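Local coordinates for hemerythrin-like domain-containing protein (Streptococcus mutans, PDB 2QKP) that is of unknown function but carries a C-terminal PAS domain, the part crystallised here, which may serve in sensing or in pairing of subunits, at the interface of chains A and B. Numbering follows the deposited sequence. Chains: chain A/B, Uncharacterized protein.

Contact 1: the interface of chains A and B. Residues chain A 15-16, 20, 24; chain B 34, 42-43.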
# COMPACT_ATOMS: atom_id res chain seq x y z
N TYR A 15 3.58 14.34 6.34
CA TYR A 15 3.00 14.13 7.66
C TYR A 15 1.73 13.32 7.65
O TYR A 15 0.88 13.50 6.79
CB TYR A 15 2.68 15.49 8.31
CG TYR A 15 3.93 16.25 8.62
CD1 TYR A 15 4.49 17.12 7.69
CD2 TYR A 15 4.56 16.08 9.84
CE1 TYR A 15 5.66 17.81 7.98
CE2 TYR A 15 5.73 16.75 10.14
CZ TYR A 15 6.27 17.60 9.20
OH TYR A 15 7.43 18.26 9.52
N LEU A 16 1.58 12.46 8.66
CA LEU A 16 0.32 11.74 8.90
C LEU A 16 0.20 11.57 10.41
O LEU A 16 1.21 11.53 11.10
CB LEU A 16 0.33 10.33 8.31
CG LEU A 16 0.42 10.21 6.79
CD1 LEU A 16 0.67 8.76 6.41
CD2 LEU A 16 -0.84 10.71 6.11
N GLN A 20 -4.44 8.36 10.58
CA GLN A 20 -4.44 8.51 9.12
C GLN A 20 -3.59 7.44 8.41
O GLN A 20 -4.00 6.95 7.35
CB GLN A 20 -3.96 9.88 8.70
CG GLN A 20 -5.03 10.99 8.96
CD GLN A 20 -4.43 12.35 8.81
OE1 GLN A 20 -3.24 12.56 9.09
NE2 GLN A 20 -5.26 13.31 8.35
N ILE A 24 -5.03 4.77 5.74
CA ILE A 24 -4.41 4.56 4.41
C ILE A 24 -4.13 3.08 4.18
O ILE A 24 -4.48 2.53 3.15
CB ILE A 24 -3.16 5.41 4.24
CG1 ILE A 24 -3.57 6.89 4.06
CG2 ILE A 24 -2.31 4.90 3.04
CD1 ILE A 24 -2.41 7.87 4.33
N PHE B 34 -1.60 11.61 -0.07
CA PHE B 34 -2.79 11.80 0.72
C PHE B 34 -3.08 13.29 0.86
O PHE B 34 -2.19 14.06 1.22
CB PHE B 34 -2.60 11.17 2.11
CG PHE B 34 -3.75 11.43 3.03
CD1 PHE B 34 -4.98 10.83 2.80
CD2 PHE B 34 -3.60 12.29 4.10
CE1 PHE B 34 -6.07 11.08 3.65
CE2 PHE B 34 -4.69 12.54 4.96
CZ PHE B 34 -5.90 11.95 4.72
N GLN B 42 -0.88 16.52 2.23
CA GLN B 42 -0.21 16.27 3.51
C GLN B 42 1.04 15.38 3.40
O GLN B 42 1.99 15.51 4.17
CB GLN B 42 -1.18 15.57 4.45
CG GLN B 42 -1.62 16.35 5.66
CD GLN B 42 -2.37 15.44 6.62
OE1 GLN B 42 -3.57 15.62 6.84
NE2 GLN B 42 -1.67 14.42 7.16
N TYR B 43 1.02 14.49 2.44
CA TYR B 43 1.91 13.32 2.52
C TYR B 43 2.07 12.68 1.16
O TYR B 43 1.10 12.53 0.41
CB TYR B 43 1.27 12.31 3.48
CG TYR B 43 1.82 10.90 3.36
CD1 TYR B 43 3.01 10.56 3.99
CD2 TYR B 43 1.14 9.93 2.60
CE1 TYR B 43 3.55 9.25 3.88
CE2 TYR B 43 1.68 8.60 2.49
CZ TYR B 43 2.87 8.30 3.14
OH TYR B 43 3.44 7.03 3.05
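B:Gln42 reaches across to A:Tyr15 and A:Gln20 with a chain that runs extended beyond CG and carries its amide to chain A. B:Phe34 CG is anti to the backbone N (chi1 175°), and the ring then meets A:Leu16, A:Gln20 and A:Ile24. This is a patch of a two-fold symmetric interface between two copies of the PAS domain in the deposited dimer, which may or may not be the biological one. Strands 41-44 and 31-36 of chain B receive strand 14-16 and helix 18-27 of chain A.

The backbone of A:Tyr15 is gripped twice. A:Tyr15 N donates to B:Gln42 O at 2.9 Å. A:Tyr15 O accepts from B:Gln42 NE2 at 2.7 Å, with the donor above the carbonyl plane. B:Gln42 NE2 also gives a nearly straight bond (173° at H) to A:Gln20 OE1 at 3.1 Å. Both acceptors lie in the amide plane of B:Gln42. A:Gln20 NE2 answers by donating to B:Gln42 OE1 at 3.2 Å, in the carbonyl plane and on a lone pair. The two amides thus pair from opposite directions, with planes 38° apart. This pairing and the bond to A:Tyr15 O should fix the rotation of the B:Gln42 amide.

Beside the polar cluster lies an apolar one. A:Leu16 CD1 sits over the centre of one face of the B:Tyr43 ring, 3.7 Å from its centroid. The other branch, A:Leu16 CD2, reaches B:Phe34 CD2 at 3.8 Å. The A:Gln20 amide stands steeply to the B:Phe34 ring, with A:Gln20 CD 3.9 Å from B:Phe34 CE2. A:Ile24 brings CD1 to the root of that ring, near CB and CG.

Contact 2: the interface of chains A and B. Residues chain A 105, 107, 130, 134; chain B 133, 136.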
# COMPACT_ATOMS: atom_id res chain seq x y z
N PHE A 105 -7.73 -13.16 -10.00
CA PHE A 105 -6.44 -13.66 -10.39
C PHE A 105 -5.46 -13.01 -9.43
O PHE A 105 -5.31 -11.80 -9.42
CB PHE A 105 -6.08 -13.32 -11.82
CG PHE A 105 -4.92 -14.09 -12.32
CD1 PHE A 105 -5.10 -15.35 -12.88
CD2 PHE A 105 -3.64 -13.63 -12.13
CE1 PHE A 105 -4.02 -16.09 -13.32
CE2 PHE A 105 -2.54 -14.37 -12.58
CZ PHE A 105 -2.72 -15.58 -13.16
N TYR A 107 -2.06 -12.00 -7.38
CA TYR A 107 -0.62 -11.77 -7.52
C TYR A 107 -0.06 -11.49 -6.13
O TYR A 107 -0.55 -10.58 -5.44
CB TYR A 107 -0.40 -10.53 -8.40
CG TYR A 107 1.05 -10.26 -8.74
CD1 TYR A 107 1.66 -10.92 -9.80
CD2 TYR A 107 1.80 -9.32 -8.03
CE1 TYR A 107 2.99 -10.66 -10.14
CE2 TYR A 107 3.15 -9.07 -8.35
CZ TYR A 107 3.72 -9.73 -9.42
OH TYR A 107 5.04 -9.47 -9.78
N ILE A 130 -5.40 -8.96 -9.71
CA ILE A 130 -4.98 -8.29 -10.94
C ILE A 130 -5.90 -8.60 -12.13
O ILE A 130 -5.70 -8.06 -13.23
CB ILE A 130 -3.51 -8.55 -11.29
CG1 ILE A 130 -3.22 -10.04 -11.45
CG2 ILE A 130 -2.61 -8.01 -10.19
CD1 ILE A 130 -1.91 -10.36 -12.13
N PHE A 134 -6.63 -7.03 -16.73
CA PHE A 134 -6.60 -7.79 -17.99
C PHE A 134 -7.56 -7.21 -19.06
O PHE A 134 -7.41 -7.50 -20.25
CB PHE A 134 -6.88 -9.29 -17.76
CG PHE A 134 -5.87 -10.00 -16.86
CD1 PHE A 134 -6.24 -11.13 -16.13
CD2 PHE A 134 -4.56 -9.54 -16.75
CE1 PHE A 134 -5.31 -11.80 -15.30
CE2 PHE A 134 -3.62 -10.19 -15.93
CZ PHE A 134 -4.00 -11.33 -15.21
N PHE B 133 2.06 -6.91 -15.16
CA PHE B 133 0.96 -7.85 -15.05
C PHE B 133 0.55 -8.36 -16.41
O PHE B 133 -0.22 -9.31 -16.52
CB PHE B 133 -0.24 -7.23 -14.36
CG PHE B 133 0.04 -6.80 -12.94
CD1 PHE B 133 0.86 -7.56 -12.12
CD2 PHE B 133 -0.56 -5.66 -12.42
CE1 PHE B 133 1.13 -7.16 -10.79
CE2 PHE B 133 -0.31 -5.27 -11.09
CZ PHE B 133 0.53 -6.03 -10.29
N LEU B 136 3.51 -11.63 -17.40
CA LEU B 136 3.71 -12.76 -16.48
C LEU B 136 4.12 -14.02 -17.22
O LEU B 136 4.91 -14.81 -16.72
CB LEU B 136 2.44 -13.05 -15.68
CG LEU B 136 1.94 -11.85 -14.85
CD1 LEU B 136 0.71 -12.25 -14.10
CD2 LEU B 136 3.03 -11.38 -13.91
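B:Phe133 enters between A:Tyr107 and A:Ile130, an aromatic and aliphatic patch on the PAS domain of chain A. Its CE1 points at the middle of one face of the A:Tyr107 ring. The two rings meet edge-to-face, with planes 70° apart and centroids 4.9 Å apart. The face of B:Phe133 is used as well. A:Ile130 CG2 stands over its centre, 3.6 Å from the centroid of the B:Phe133 ring. One phenyl group therefore offers an edge to the tyrosine and a face to the isoleucine.

B:Leu136 adds a second apolar prong. B:Leu136 CD1 meets A:Ile130 CD1 tip to tip at 3.8 Å. B:Leu136 CD2 lies 3.8 Å from A:Tyr107 CE1. The two methyls of the leucine thus serve different partners.

In A:Ile130, chi1 of 59° puts CG1 between the backbone N and the carbonyl carbon. This setting sends CD1 toward B:Leu136 and the ring near B:Phe133 CD1, while CG2 faces the same ring. A:Phe134 CE2 also touches chain B, 3.6 Å from the backbone O of B:Phe133.

Behind this shell, the carbonyl O of A:Ile130 stands above the centre of the A:Phe134 ring. A:Phe105 CE2 makes a looser contact, 4.2 Å from B:Leu136 CD1. Strand 104-114 carries A:Phe105 and A:Tyr107. A:Ile130 sits between strand 120-129 and the 3-10 helix 131-138. B:Phe133 lies on the short 3-10 helix 131-134 of its chain.

The C-alpha centres of contact 1 and contact 2 lie about 29 Å apart. They share no residue. Contact 1 joins N-terminal elements of A, strand 14-16 and helix 18-27, to strands 31-36 and 41-44 of B. Contact 2 uses strand 104-114 of A and the C-terminal segments of both chains. The dyad generates a second copy of both patches, with the roles of A and B swapped. Binding both ends of the domain may limit rocking of one copy against the other. PAS domains often pair, but the structure alone does not show that this dimer forms in the full-length protein.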